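Long-range contacts in agmatine ureohydrolase (PDB 3PZL), which probably hydrolyses agmatine to putrescine and urea, as a two-manganese enzyme of the arginase family: residues V38-P43 with P117-G122; K23-A28 with M84-D89. All coordinates share one frame; numbering follows the deposited sequence.

Interaction 1 (V38-P43 with P117-G122); sequences VVFGIP and PIMLGG
Phe40 and Met119 meet on one face of the central parallel beta-sheet of the arginase fold. Strands 37-42 and 116-121 are neighbours in it, and both segments are buried. The Phe40 ring leans toward the partner strand. Its CG sits between the backbone N and the carbonyl carbon (chi1 61°). Met119, a selenomethionine, offers its CA to one face of this ring, 4.3 Å from the centroid and close to the ring normal, a CH-pi contact. Ile118 O lies over the same face, nearer the rim. The Met119 chain then runs out past the ring. CG comes to 3.6 Å from Phe40 CE2, and SE stands obliquely to the ring in a Met-aromatic contact. In the ring plane, Pro117 CB meets Phe40 CE1 at 3.9 Å, the two side chains pointing the same way. Ile42 CD1 is also at the ring edge and reaches Met119 SE. Helix 96-112 covers part of this face: Val103 touches both Ile42 and Met119. A ring of another chain, Phe20 of the second subunit, also meets Phe40, with the planes at about 60°. On the other face the side chains meeting across the strands are aliphatic: Val39, Ile118 and Leu120. Here Val39 CG2 touches Ile118 CB at 3.8 Å, and Leu290 and Ile294 of helix 281-303 pack on Ile118. Backbone bonds join the strands in parallel register. Ile118 N gives an almost straight bond to Val38 O (2.8 Å, 178° at the hydrogen). Farther on, Ile42 N donates to Leu120 O at 2.8 Å.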
loop_
_atom_site.group_PDB
_atom_site.type_symbol
_atom_site.label_atom_id
_atom_site.label_comp_id
_atom_site.label_asym_id
_atom_site.label_seq_id
_atom_site.Cartn_x
_atom_site.Cartn_y
_atom_site.Cartn_z
ATOM N N VAL B 38 -20.349 10.634 -26.142
ATOM C CA VAL B 38 -19.980 11.707 -25.278
ATOM C C VAL B 38 -19.764 11.160 -23.872
ATOM O O VAL B 38 -20.702 10.737 -23.179
ATOM C CB VAL B 38 -21.055 12.784 -25.301
ATOM C CG1 VAL B 38 -20.638 13.956 -24.453
ATOM C CG2 VAL B 38 -21.281 13.226 -26.715
ATOM N N VAL B 39 -18.498 11.163 -23.481
ATOM C CA VAL B 39 -18.038 10.608 -22.218
ATOM C C VAL B 39 -17.928 11.743 -21.231
ATOM O O VAL B 39 -17.363 12.796 -21.552
ATOM C CB VAL B 39 -16.649 9.963 -22.385
ATOM C CG1 VAL B 39 -15.987 9.751 -21.045
ATOM C CG2 VAL B 39 -16.762 8.674 -23.165
ATOM N N PHE B 40 -18.473 11.530 -20.037
ATOM C CA PHE B 40 -18.434 12.535 -18.999
ATOM C C PHE B 40 -18.430 11.923 -17.607
ATOM O O PHE B 40 -19.015 10.876 -17.370
ATOM C CB PHE B 40 -19.581 13.557 -19.160
ATOM C CG PHE B 40 -20.956 12.958 -19.078
ATOM C CD1 PHE B 40 -21.606 12.518 -20.218
ATOM C CD2 PHE B 40 -21.601 12.840 -17.850
ATOM C CE1 PHE B 40 -22.873 11.956 -20.131
ATOM C CE2 PHE B 40 -22.857 12.296 -17.768
ATOM C CZ PHE B 40 -23.496 11.855 -18.902
ATOM N N GLY B 41 -17.750 12.604 -16.695
ATOM C CA GLY B 41 -17.630 12.141 -15.345
ATOM C C GLY B 41 -18.514 12.878 -14.380
ATOM O O GLY B 41 -18.769 14.072 -14.527
ATOM N N ILE B 42 -18.969 12.147 -13.369
ATOM C CA ILE B 42 -19.746 12.710 -12.284
ATOM C C ILE B 42 -19.144 12.193 -10.972
ATOM O O ILE B 42 -19.365 11.060 -10.592
ATOM C CB ILE B 42 -21.235 12.344 -12.496
ATOM C CG1 ILE B 42 -21.791 13.245 -13.604
ATOM C CG2 ILE B 42 -22.068 12.460 -11.208
ATOM C CD1 ILE B 42 -23.010 12.740 -14.225
ATOM N N PRO B 43 -18.341 13.016 -10.295
ATOM C CA PRO B 43 -17.614 12.578 -9.118
ATOM C C PRO B 43 -18.434 12.686 -7.844
ATOM O O PRO B 43 -18.182 13.558 -7.008
ATOM C CB PRO B 43 -16.418 13.538 -9.069
ATOM C CG PRO B 43 -16.740 14.646 -10.009
ATOM C CD PRO B 43 -18.072 14.425 -10.605
ATOM N N PRO B 117 -24.639 9.036 -24.594
ATOM C CA PRO B 117 -23.997 9.403 -23.338
ATOM C C PRO B 117 -23.284 8.220 -22.671
ATOM O O PRO B 117 -23.889 7.173 -22.493
ATOM C CB PRO B 117 -25.175 9.894 -22.474
ATOM C CG PRO B 117 -26.362 9.237 -23.041
ATOM C CD PRO B 117 -26.108 9.164 -24.518
ATOM N N ILE B 118 -22.010 8.398 -22.321
ATOM C CA ILE B 118 -21.287 7.403 -21.537
ATOM C C ILE B 118 -20.917 8.031 -20.210
ATOM O O ILE B 118 -19.975 8.829 -20.127
ATOM C CB ILE B 118 -20.026 6.914 -22.248
ATOM C CG1 ILE B 118 -20.395 6.327 -23.614
ATOM C CG2 ILE B 118 -19.289 5.891 -21.381
ATOM C CD1 ILE B 118 -19.210 5.936 -24.401
HETATM N N MSE B 119 -21.648 7.676 -19.165
HETATM C CA MSE B 119 -21.453 8.326 -17.908
HETATM C C MSE B 119 -20.527 7.551 -16.976
HETATM O O MSE B 119 -20.835 6.473 -16.517
HETATM C CB MSE B 119 -22.776 8.603 -17.260
HETATM C CG MSE B 119 -22.658 9.202 -15.920
HETATM SE SE MSE B 119 -24.438 9.591 -15.252
HETATM C CE MSE B 119 -25.231 7.789 -15.283
ATOM N N LEU B 120 -19.359 8.126 -16.729
ATOM C CA LEU B 120 -18.454 7.603 -15.743
ATOM C C LEU B 120 -18.814 8.237 -14.418
ATOM O O LEU B 120 -18.849 9.483 -14.288
ATOM C CB LEU B 120 -17.003 7.965 -16.089
ATOM C CG LEU B 120 -16.510 7.503 -17.440
ATOM C CD1 LEU B 120 -14.996 7.705 -17.525
ATOM C CD2 LEU B 120 -16.912 6.030 -17.618
ATOM N N GLY B 121 -19.045 7.397 -13.422
ATOM C CA GLY B 121 -19.440 7.927 -12.170
ATOM C C GLY B 121 -18.592 7.510 -11.010
ATOM O O GLY B 121 -17.526 6.939 -11.176
ATOM N N GLY B 122 -19.078 7.905 -9.840
ATOM C CA GLY B 122 -18.748 7.287 -8.606
ATOM C C GLY B 122 -19.925 6.361 -8.333
ATOM O O GLY B 122 -20.026 5.277 -8.959
#

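Interaction 2 (K23-A28 with M84-D89); sequences KKIADA and MADLGD
The edge strand 84-90, outermost in the main sheet within this chain, is covered here by loop residues Lys24, Ile25, Asp27 and Ala28. Asp86 is the polar centre. Its CG is anti to the backbone N (chi1 -167°), and OD2 is the oxygen that meets the loop. Ile25 N donates to Asp86 OD2 at 3.0 Å, with 160° at the hydrogen. The bond uses the anti lone pair of OD2, the one away from OD1. Lys24 CB also touches OD2, at 3.5 Å, and the Ile25 side chain crosses that of Asp86 at about a right angle. Arg62 NE makes a salt bridge to the same oxygen, which would favour the charged form of the acid. The other oxygen, OD1, accepts from Gly88 N at 3.2 Å and closes an Asx turn within the strand. Gly88 N stands 54° out of the carboxylate plane. The loop itself folds as a type I beta turn from Ile25 to Ala28, closed by Ala28 N to Ile25 O. The turn sets Ala28 CB against the strand, 3.5 Å from Asp86 CB. Lys24 runs extended beyond CG and puts NZ 2.8 Å from Ala28 O, in the carbonyl plane, so its charged end is bonded within the loop. At the start of the strand segment Met84, a selenomethionine, lies beside Asp27, both side chains pointing the same way. Its CE touches Asp27 CB. The Asp27 carboxylate turns elsewhere, to Tyr65 OH and Ser70 OG. A water bridges the two backbones: it donates to Asp27 O at 3.2 Å and accepts from Met84 N at 2.7 Å.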
loop_
_atom_site.group_PDB
_atom_site.type_symbol
_atom_site.label_atom_id
_atom_site.label_comp_id
_atom_site.label_asym_id
_atom_site.label_seq_id
_atom_site.Cartn_x
_atom_site.Cartn_y
_atom_site.Cartn_z
ATOM N N LYS B 23 -5.853 16.789 -19.088
ATOM C CA LYS B 23 -6.002 15.344 -19.080
ATOM C C LYS B 23 -7.386 14.942 -19.561
ATOM O O LYS B 23 -8.390 15.526 -19.152
ATOM C CB LYS B 23 -5.777 14.830 -17.647
ATOM C CG LYS B 23 -5.785 13.339 -17.451
ATOM C CD LYS B 23 -5.631 13.013 -15.982
ATOM C CE LYS B 23 -5.561 11.539 -15.685
ATOM N NZ LYS B 23 -5.589 11.234 -14.223
ATOM N N LYS B 24 -7.427 13.943 -20.432
ATOM C CA LYS B 24 -8.700 13.324 -20.838
ATOM C C LYS B 24 -8.553 11.920 -21.466
ATOM O O LYS B 24 -7.482 11.353 -21.519
ATOM C CB LYS B 24 -9.455 14.242 -21.782
ATOM C CG LYS B 24 -8.699 14.531 -23.083
ATOM C CD LYS B 24 -9.618 15.207 -24.097
ATOM C CE LYS B 24 -8.851 15.532 -25.383
ATOM N NZ LYS B 24 -9.773 16.226 -26.397
ATOM N N ILE B 25 -9.650 11.358 -21.927
ATOM C CA ILE B 25 -9.576 10.094 -22.621
ATOM C C ILE B 25 -8.857 10.270 -23.953
ATOM O O ILE B 25 -9.278 11.048 -24.809
ATOM C CB ILE B 25 -10.959 9.502 -22.815
ATOM C CG1 ILE B 25 -11.493 9.086 -21.443
ATOM C CG2 ILE B 25 -10.876 8.316 -23.806
ATOM C CD1 ILE B 25 -12.700 8.162 -21.478
ATOM N N ALA B 26 -7.780 9.531 -24.130
ATOM C CA ALA B 26 -6.854 9.824 -25.207
ATOM C C ALA B 26 -7.507 9.842 -26.577
ATOM O O ALA B 26 -7.050 10.542 -27.466
ATOM C CB ALA B 26 -5.693 8.859 -25.176
ATOM N N ASP B 27 -8.581 9.084 -26.744
ATOM C CA ASP B 27 -9.218 8.970 -28.047
ATOM C C ASP B 27 -10.369 9.938 -28.184
ATOM O O ASP B 27 -10.869 10.164 -29.287
ATOM C CB ASP B 27 -9.613 7.514 -28.365
ATOM C CG ASP B 27 -8.381 6.544 -28.402
ATOM O OD1 ASP B 27 -7.242 7.010 -28.677
ATOM O OD2 ASP B 27 -8.549 5.319 -28.154
ATOM N N ALA B 28 -10.785 10.534 -27.076
ATOM C CA ALA B 28 -11.859 11.531 -27.123
ATOM C C ALA B 28 -11.366 12.809 -27.799
ATOM O O ALA B 28 -11.114 13.824 -27.135
ATOM C CB ALA B 28 -12.372 11.826 -25.755
HETATM N N MSE B 84 -15.546 10.178 -30.593
HETATM C CA MSE B 84 -15.589 10.267 -29.149
HETATM C C MSE B 84 -15.218 11.666 -28.708
HETATM O O MSE B 84 -14.317 12.293 -29.285
HETATM C CB MSE B 84 -14.554 9.338 -28.554
HETATM C CG MSE B 84 -14.974 7.915 -28.344
HETATM SE SE MSE B 84 -13.599 7.065 -27.185
HETATM C CE MSE B 84 -12.601 6.170 -28.578
ATOM N N ALA B 85 -15.887 12.119 -27.653
ATOM C CA ALA B 85 -15.586 13.372 -26.981
ATOM C C ALA B 85 -15.544 13.150 -25.469
ATOM O O ALA B 85 -16.204 12.245 -24.965
ATOM C CB ALA B 85 -16.645 14.417 -27.327
ATOM N N ASP B 86 -14.782 13.966 -24.749
ATOM C CA ASP B 86 -14.733 13.871 -23.301
ATOM C C ASP B 86 -15.004 15.252 -22.755
ATOM O O ASP B 86 -14.176 16.138 -22.888
ATOM C CB ASP B 86 -13.350 13.386 -22.825
ATOM C CG ASP B 86 -13.310 12.960 -21.334
ATOM O OD1 ASP B 86 -14.295 13.140 -20.580
ATOM O OD2 ASP B 86 -12.264 12.419 -20.911
ATOM N N LEU B 87 -16.148 15.443 -22.120
ATOM C CA LEU B 87 -16.460 16.753 -21.530
ATOM C C LEU B 87 -15.674 17.099 -20.252
ATOM O O LEU B 87 -15.591 18.279 -19.904
ATOM C CB LEU B 87 -17.962 16.897 -21.273
ATOM C CG LEU B 87 -18.849 16.601 -22.471
ATOM C CD1 LEU B 87 -20.288 16.804 -22.078
ATOM C CD2 LEU B 87 -18.479 17.460 -23.662
ATOM N N GLY B 88 -15.105 16.087 -19.584
ATOM C CA GLY B 88 -14.531 16.253 -18.260
ATOM C C GLY B 88 -15.497 15.910 -17.123
ATOM O O GLY B 88 -16.324 15.014 -17.228
ATOM N N ASP B 89 -15.365 16.611 -16.012
ATOM C CA ASP B 89 -16.071 16.276 -14.780
ATOM C C ASP B 89 -16.954 17.407 -14.303
ATOM O O ASP B 89 -16.717 18.574 -14.623
ATOM C CB ASP B 89 -15.066 15.963 -13.673
ATOM C CG ASP B 89 -14.548 14.509 -13.717
ATOM O OD1 ASP B 89 -14.725 13.782 -14.738
ATOM O OD2 ASP B 89 -13.952 14.097 -12.702
HETATM O O HOH W 1 -13.114 9.068 -31.216
#

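Overall arrangement
The two contacts share one sheet. Strand 37-42 of interaction 1 lies next to strand 84-90 of interaction 2, and the contact centres are 10 Å apart. Backbone bonds join them: Val39 N to Ala85 O at 2.9 Å and Gly41 N to Gly88 O at 2.8 Å. Interaction 2 lies on the outer side, away from the metal site. There Asp89 pairs antiparallel with a strand of the second subunit, and the sheet runs on across the interface. Interaction 1 lies closer to the two-manganese site. The side chain of Met119 is about 7 Å from that of the manganese ligand His124.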